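PDB 2RIJ: 2,3,4,5-tetrahydropyridine-2,6-dicarboxylate N-succinyltransferase from Campylobacter jejuni, which probably catalyses the succinyl-CoA-dependent conversion of cyclic tetrahydrodipicolinate into acyclic N-succinyl-L-2-amino-6-oxopimelate, the first step of the succinylase route to lysine. Local coordinates for the interface of chains A and B. Residues are numbered along the deposited sequence; one frame, centred on the assembly and turned at random. Chains: chain A/B, Putative 2,3,4,5-tetrahydropyridine-2-carboxylate N- succinyltransferase.

Contact 1: the interface of chains A and B. Residues chain A 215-219, 221; chain B 169, 180, 202-204.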
ATOM      1  N   GLU A 215      -1.939  48.615 -12.210  1.00 19.98           N
ATOM      2  CA  GLU A 215      -0.583  49.193 -12.287  1.00 23.73           C
ATOM      3  C   GLU A 215       0.013  48.760 -13.604  1.00 23.58           C
ATOM      4  O   GLU A 215      -0.463  47.812 -14.262  1.00 19.72           O
ATOM      5  CB  GLU A 215       0.281  48.652 -11.154  1.00 24.32           C
ATOM      6  CG  GLU A 215      -0.183  49.054  -9.760  1.00 28.70           C
ATOM      7  CD  GLU A 215      -1.157  48.057  -9.115  1.00 32.94           C
ATOM      8  OE1 GLU A 215      -1.640  47.104  -9.790  1.00 24.93           O
ATOM      9  OE2 GLU A 215      -1.439  48.245  -7.915  1.00 28.58           O
ATOM     10  N   ASP A 216       1.060  49.446 -14.033  1.00 21.74           N
ATOM     11  CA  ASP A 216       1.643  49.129 -15.331  1.00 22.71           C
ATOM     12  C   ASP A 216       2.238  47.731 -15.445  1.00 24.21           C
ATOM     13  O   ASP A 216       2.393  47.215 -16.570  1.00 25.20           O
ATOM     14  CB  ASP A 216       2.781  50.108 -15.691  1.00 24.04           C
ATOM     15  CG  ASP A 216       2.299  51.496 -16.085  1.00 29.85           C
ATOM     16  OD1 ASP A 216       1.142  51.691 -16.488  1.00 30.01           O
ATOM     17  OD2 ASP A 216       3.139  52.403 -16.001  1.00 33.58           O
ATOM     18  N   ASN A 217       2.598  47.140 -14.307  1.00 21.98           N
ATOM     19  CA  ASN A 217       3.120  45.763 -14.264  1.00 22.32           C
ATOM     20  C   ASN A 217       2.114  44.690 -13.798  1.00 23.80           C
ATOM     21  O   ASN A 217       2.522  43.555 -13.489  1.00 25.29           O
ATOM     22  CB  ASN A 217       4.382  45.667 -13.413  1.00 23.40           C
ATOM     23  CG  ASN A 217       4.169  46.092 -11.954  1.00 25.40           C
ATOM     24  OD1 ASN A 217       3.244  46.820 -11.635  1.00 27.29           O
ATOM     25  ND2 ASN A 217       5.047  45.607 -11.056  1.00 28.23           N
ATOM     26  N   THR A 218       0.821  45.031 -13.811  1.00 22.84           N
ATOM     27  CA  THR A 218      -0.244  44.106 -13.447  1.00 21.65           C
ATOM     28  C   THR A 218      -1.025  43.773 -14.678  1.00 20.62           C
ATOM     29  O   THR A 218      -1.423  44.640 -15.475  1.00 20.83           O
ATOM     30  CB  THR A 218      -1.130  44.700 -12.377  1.00 24.20           C
ATOM     31  OG1 THR A 218      -0.324  44.945 -11.240  1.00 24.76           O
ATOM     32  CG2 THR A 218      -2.303  43.792 -12.014  1.00 19.88           C
ATOM     33  N   ARG A 219      -1.227  42.484 -14.871  1.00 19.00           N
ATOM     34  CA  ARG A 219      -1.970  41.995 -16.057  1.00 18.53           C
ATOM     35  C   ARG A 219      -3.145  41.127 -15.677  1.00 21.00           C
ATOM     36  O   ARG A 219      -3.032  40.276 -14.782  1.00 22.54           O
ATOM     37  CB  ARG A 219      -1.005  41.240 -16.938  1.00 17.21           C
ATOM     38  CG  ARG A 219       0.200  42.088 -17.323  1.00 21.12           C
ATOM     39  CD  ARG A 219       1.122  41.386 -18.305  1.00 23.91           C
ATOM     40  NE  ARG A 219       1.854  40.301 -17.663  1.00 25.17           N
ATOM     41  CZ  ARG A 219       2.182  39.128 -18.182  1.00 27.34           C
ATOM     42  NH1 ARG A 219       1.818  38.738 -19.402  1.00 23.47           N
ATOM     43  NH2 ARG A 219       2.897  38.304 -17.432  1.00 25.42           N
ATOM     44  N   LEU A 221      -5.674  38.890 -17.938  1.00 19.29           N
ATOM     45  CA  LEU A 221      -5.826  38.480 -19.373  1.00 21.64           C
ATOM     46  C   LEU A 221      -7.257  38.228 -19.811  1.00 22.39           C
ATOM     47  O   LEU A 221      -7.506  37.974 -20.985  1.00 21.00           O
ATOM     48  CB  LEU A 221      -4.920  37.276 -19.716  1.00 18.57           C
ATOM     49  CG  LEU A 221      -3.489  37.633 -20.141  1.00 21.60           C
ATOM     50  CD1 LEU A 221      -2.737  38.264 -18.993  1.00 18.25           C
ATOM     51  CD2 LEU A 221      -2.763  36.381 -20.722  1.00 19.39           C
TER
ATOM     52  N   ASN B 169       2.481  46.754 -21.873  1.00 23.40           N
ATOM     53  CA  ASN B 169       1.273  46.316 -21.174  1.00 25.64           C
ATOM     54  C   ASN B 169       0.228  47.411 -21.334  1.00 22.46           C
ATOM     55  O   ASN B 169       0.431  48.548 -20.912  1.00 23.89           O
ATOM     56  CB  ASN B 169       1.556  46.045 -19.685  1.00 23.77           C
ATOM     57  CG  ASN B 169       0.379  45.430 -18.963  1.00 22.31           C
ATOM     58  OD1 ASN B 169      -0.377  44.638 -19.549  1.00 21.88           O
ATOM     59  ND2 ASN B 169       0.187  45.803 -17.689  1.00 19.32           N
ATOM     60  N   LEU B 180      -2.488  52.551 -20.358  1.00 22.48           N
ATOM     61  CA  LEU B 180      -3.017  52.632 -19.005  1.00 24.94           C
ATOM     62  C   LEU B 180      -2.923  54.086 -18.489  1.00 24.71           C
ATOM     63  O   LEU B 180      -3.825  54.564 -17.811  1.00 22.90           O
ATOM     64  CB  LEU B 180      -2.290  51.638 -18.058  1.00 25.09           C
ATOM     65  CG  LEU B 180      -2.563  50.143 -18.399  1.00 21.77           C
ATOM     66  CD1 LEU B 180      -1.604  49.218 -17.662  1.00 20.29           C
ATOM     67  CD2 LEU B 180      -4.008  49.775 -18.118  1.00 19.47           C
ATOM     68  N   VAL B 202      -6.061  43.375 -19.778  1.00 18.32           N
ATOM     69  CA  VAL B 202      -4.819  44.191 -19.659  1.00 21.07           C
ATOM     70  C   VAL B 202      -3.646  43.228 -19.809  1.00 21.25           C
ATOM     71  O   VAL B 202      -3.482  42.284 -19.003  1.00 20.74           O
ATOM     72  CB  VAL B 202      -4.741  44.996 -18.336  1.00 20.14           C
ATOM     73  CG1 VAL B 202      -3.312  45.757 -18.187  1.00 19.60           C
ATOM     74  CG2 VAL B 202      -5.977  45.911 -18.172  1.00 22.24           C
ATOM     75  N   ASP B 203      -2.872  43.418 -20.883  1.00 22.53           N
ATOM     76  CA  ASP B 203      -1.776  42.530 -21.192  1.00 23.20           C
ATOM     77  C   ASP B 203      -0.924  43.123 -22.305  1.00 21.52           C
ATOM     78  O   ASP B 203      -1.262  44.147 -22.954  1.00 19.23           O
ATOM     79  CB  ASP B 203      -2.299  41.149 -21.650  1.00 23.17           C
ATOM     80  CG  ASP B 203      -1.203  40.069 -21.728  1.00 25.84           C
ATOM     81  OD1 ASP B 203      -0.144  40.203 -21.080  1.00 23.29           O
ATOM     82  OD2 ASP B 203      -1.394  39.090 -22.493  1.00 22.48           O
ATOM     83  N   LYS B 204       0.186  42.467 -22.526  1.00 20.22           N
ATOM     84  CA  LYS B 204       1.128  42.801 -23.602  1.00 23.45           C
ATOM     85  C   LYS B 204       0.809  42.162 -24.960  1.00 24.09           C
ATOM     86  O   LYS B 204       1.334  42.614 -25.976  1.00 26.06           O
ATOM     87  CB  LYS B 204       2.570  42.402 -23.187  1.00 24.07           C
ATOM     88  CG  LYS B 204       3.164  43.290 -22.090  1.00 25.71           C
ATOM     89  CD  LYS B 204       4.498  42.781 -21.611  1.00 27.69           C
ATOM     90  CE  LYS B 204       5.233  43.844 -20.767  1.00 32.28           C
ATOM     91  NZ  LYS B 204       6.610  43.483 -20.468  1.00 47.19           N
TER
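The loop A:215-218 and the short strand A:219-220 that follows it meet strand B:201-203 and the side chain of B:Asn169 in a subunit interface of the homotrimer, a worked example of one primary amide reading a turn of foreign backbone. B:Asn169 ND2 donates to the carbonyl oxygen O of A:Asp216 at 2.8 Å. The same ND2 of B:Asn169 donates to the carbonyl oxygen O of A:Thr218 at 3.0 Å. Both oxygens lie close to the amide plane, yet each is met from above its own carbonyl plane, away from the lone pairs. With CG anti to the backbone N (chi1 -173°), B:Asn169 points its amide into the turn, and the two bonds should fix its rotation. Its OD1 lies against the aliphatic stem of A:Arg219, 3.4 Å from CG; the guanidinium stands almost perpendicular to the amide, at 86°. Bent at chi3, the arginine swings its tip to B:Asp203 in a salt bridge, NH1 to OD1 at 3.0 Å, the acid meeting the guanidinium at its edge. B:Lys204 N reaches the same OD1 of B:Asp203 at 2.7 Å from the opposite face of the carboxylate, so this oxygen is gripped by a donor from each subunit. The other carboxylate oxygen, B:Asp203 OD2, has A:Leu221 alongside, its CG 3.5 Å away.

Contact 2: the interface of chains A and B. Residues chain A 241-242, 275-276, 302; chain B 225, 241-243, 260, 278.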
ATOM      1  N   GLY A 241      -7.070  30.840 -18.578  1.00 24.35           N
ATOM      2  CA  GLY A 241      -7.542  29.479 -18.777  1.00 25.51           C
ATOM      3  C   GLY A 241      -8.549  28.964 -17.755  1.00 25.12           C
ATOM      4  O   GLY A 241      -9.622  28.537 -18.118  1.00 24.73           O
ATOM      5  N   ALA A 242      -8.187  28.963 -16.487  1.00 22.58           N
ATOM      6  CA  ALA A 242      -8.997  28.323 -15.466  1.00 18.92           C
ATOM      7  C   ALA A 242      -8.891  29.033 -14.132  1.00 20.26           C
ATOM      8  O   ALA A 242      -9.091  28.431 -13.110  1.00 22.90           O
ATOM      9  CB  ALA A 242      -8.627  26.821 -15.339  1.00 20.02           C
ATOM     10  N   GLY A 275      -2.003  26.089 -13.065  1.00 20.63           N
ATOM     11  CA  GLY A 275      -3.141  26.053 -13.961  1.00 22.06           C
ATOM     12  C   GLY A 275      -4.207  25.143 -13.375  1.00 21.47           C
ATOM     13  O   GLY A 275      -3.960  23.971 -13.100  1.00 20.71           O
ATOM     14  N   GLY A 276      -5.409  25.685 -13.172  1.00 21.60           N
ATOM     15  CA  GLY A 276      -6.525  24.901 -12.645  1.00 21.68           C
ATOM     16  C   GLY A 276      -6.459  24.545 -11.164  1.00 20.50           C
ATOM     17  O   GLY A 276      -7.297  23.812 -10.667  1.00 23.30           O
ATOM     18  N   ASN A 302      -3.830  21.749 -11.183  1.00 20.59           N
ATOM     19  CA  ASN A 302      -4.924  20.906 -10.714  1.00 21.59           C
ATOM     20  C   ASN A 302      -4.849  20.434  -9.256  1.00 22.10           C
ATOM     21  O   ASN A 302      -5.543  19.512  -8.874  1.00 21.45           O
ATOM     22  CB  ASN A 302      -5.124  19.755 -11.719  1.00 20.47           C
ATOM     23  CG  ASN A 302      -5.740  20.231 -13.006  1.00 21.28           C
ATOM     24  OD1 ASN A 302      -6.640  21.083 -12.986  1.00 20.77           O
ATOM     25  ND2 ASN A 302      -5.308  19.668 -14.138  1.00 18.26           N
TER
ATOM     26  N   LYS B 225      -9.310  32.428 -24.829  1.00 19.64           N
ATOM     27  CA  LYS B 225      -8.619  31.147 -24.626  1.00 21.36           C
ATOM     28  C   LYS B 225      -7.521  30.823 -25.651  1.00 20.55           C
ATOM     29  O   LYS B 225      -6.853  29.813 -25.502  1.00 20.73           O
ATOM     30  CB  LYS B 225      -9.611  29.999 -24.618  1.00 20.65           C
ATOM     31  CG  LYS B 225     -10.687  30.029 -23.522  1.00 25.40           C
ATOM     32  CD  LYS B 225     -10.144  30.593 -22.193  1.00 27.26           C
ATOM     33  CE  LYS B 225     -11.140  30.419 -21.019  1.00 34.68           C
ATOM     34  NZ  LYS B 225     -11.095  28.990 -20.576  1.00 33.58           N
ATOM     35  N   GLY B 241     -14.492  26.043 -21.400  1.00 24.35           N
ATOM     36  CA  GLY B 241     -14.552  25.852 -19.959  1.00 25.51           C
ATOM     37  C   GLY B 241     -13.265  26.133 -19.193  1.00 25.12           C
ATOM     38  O   GLY B 241     -13.259  26.929 -18.282  1.00 24.73           O
ATOM     39  N   ALA B 242     -12.190  25.448 -19.532  1.00 22.58           N
ATOM     40  CA  ALA B 242     -10.971  25.507 -18.744  1.00 18.92           C
ATOM     41  C   ALA B 242      -9.734  25.350 -19.603  1.00 20.26           C
ATOM     42  O   ALA B 242      -8.717  24.921 -19.125  1.00 22.90           O
ATOM     43  CB  ALA B 242     -11.008  24.453 -17.605  1.00 20.02           C
ATOM     44  N   SER B 243      -9.863  25.697 -20.885  1.00 20.24           N
ATOM     45  CA  SER B 243      -8.819  25.551 -21.870  0.50 21.86           C
ATOM     46  C   SER B 243      -7.924  26.762 -21.969  1.00 20.59           C
ATOM     47  O   SER B 243      -8.253  27.860 -21.521  1.00 21.48           O
ATOM     48  CB  SER B 243      -9.418  25.329 -23.256  0.50 18.56           C
ATOM     49  OG  SER B 243     -10.486  24.396 -23.225  0.50 21.56           O
ATOM     50  N   ARG B 260      -5.309  22.986 -21.120  1.00 19.99           N
ATOM     51  CA  ARG B 260      -4.396  24.106 -21.203  1.00 19.26           C
ATOM     52  C   ARG B 260      -3.068  23.689 -21.815  1.00 19.45           C
ATOM     53  O   ARG B 260      -2.379  22.789 -21.302  1.00 21.44           O
ATOM     54  CB  ARG B 260      -4.180  24.687 -19.804  1.00 20.85           C
ATOM     55  CG  ARG B 260      -5.496  25.229 -19.249  1.00 21.95           C
ATOM     56  CD  ARG B 260      -5.345  25.689 -17.831  1.00 21.85           C
ATOM     57  NE  ARG B 260      -5.108  24.570 -16.914  1.00 22.69           N
ATOM     58  CZ  ARG B 260      -6.067  23.859 -16.310  1.00 18.07           C
ATOM     59  NH1 ARG B 260      -7.348  24.025 -16.605  1.00 20.80           N
ATOM     60  NH2 ARG B 260      -5.748  22.918 -15.415  1.00 19.41           N
ATOM     61  N   SER B 278      -3.931  19.826 -17.967  1.00 19.75           N
ATOM     62  CA  SER B 278      -2.790  20.725 -18.128  0.50 20.22           C
ATOM     63  C   SER B 278      -1.732  20.007 -18.943  1.00 21.53           C
ATOM     64  O   SER B 278      -1.365  18.877 -18.600  1.00 22.13           O
ATOM     65  CB  SER B 278      -2.163  21.074 -16.761  0.50 22.19           C
ATOM     66  OG  SER B 278      -2.733  22.231 -16.169  0.50 20.08           O
TER
HETATM   67  O   HOH W   1     -12.137  29.581 -17.943  0.33 37.90           O
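Arginine B:Arg260 reaches from its turn of the left-handed parallel beta-helix, the hexapeptide-repeat fold of this acyltransferase family, onto the coil of the neighbouring subunit, where it meets A:Gly275, A:Gly276, A:Ala242 and A:Asn302. This is the tightly packed part of the contact, and it illustrates how a flat cation can lie on backbone that carries no side chains. The guanidinium presents a face to the A:Gly275-A:Gly276 peptide: A:Gly276 N stands 3.5 Å above its plane, offset toward the rim, and A:Gly276 CA is 3.8 Å from B:Arg260 CZ. The methyl CB of A:Ala242 presses on B:Arg260 NH1 at 3.3 Å. A bend at chi3 (-68°), followed by a twist at chi4, lays the head on this surface. At its tip, B:Arg260 NH2 donates to the side-chain oxygen OD1 of A:Asn302 at 3.2 Å; the amide is turned 67° from the guanidinium, and the donor comes from above the carbonyl plane in a rather bent bond. Bonds within chain B help hold the head in place, NH1 to the backbone O of B:Ala242 and NH2 to the hydroxyl OG of B:Ser278. B:Arg260, B:Ser278 and A:Gly275 are all predicted to bind succinyl-CoA, so this junction probably forms part of a succinyl-CoA site shared between subunits. The looser side, where water enters the contact, is built round the ammonium of B:Lys225. Bent at chi2 and chi4, the lysine brings NZ to the carbonyl oxygen O of A:Gly241 at 2.9 Å, tilted 16° from the carbonyl plane, while B:Ser243 O receives the same nitrogen on a lone pair. Water 1 lies 2.9 Å from B:Lys225 NZ and also links the carbonyl oxygens of A:Gly241 and B:Gly241.

Contact 1 and contact 2 are patches of the same A-B interface, their centres about 21 Å apart, and they share no residue. Contact 1 joins a loop and short strand of chain A to strand 201-203, B:Asn169 and the start of helix 180-192 of chain B, whereas contact 2 joins coils of the beta-helix itself. Contact 2 is centred about 6 Å from the predicted catalytic B:Glu258, close enough that it may contribute to the active site, while contact 1, about 15 Å from A:Glu258, may chiefly add to subunit association. The protein is a homotrimer, and the deposited assembly contains six copies.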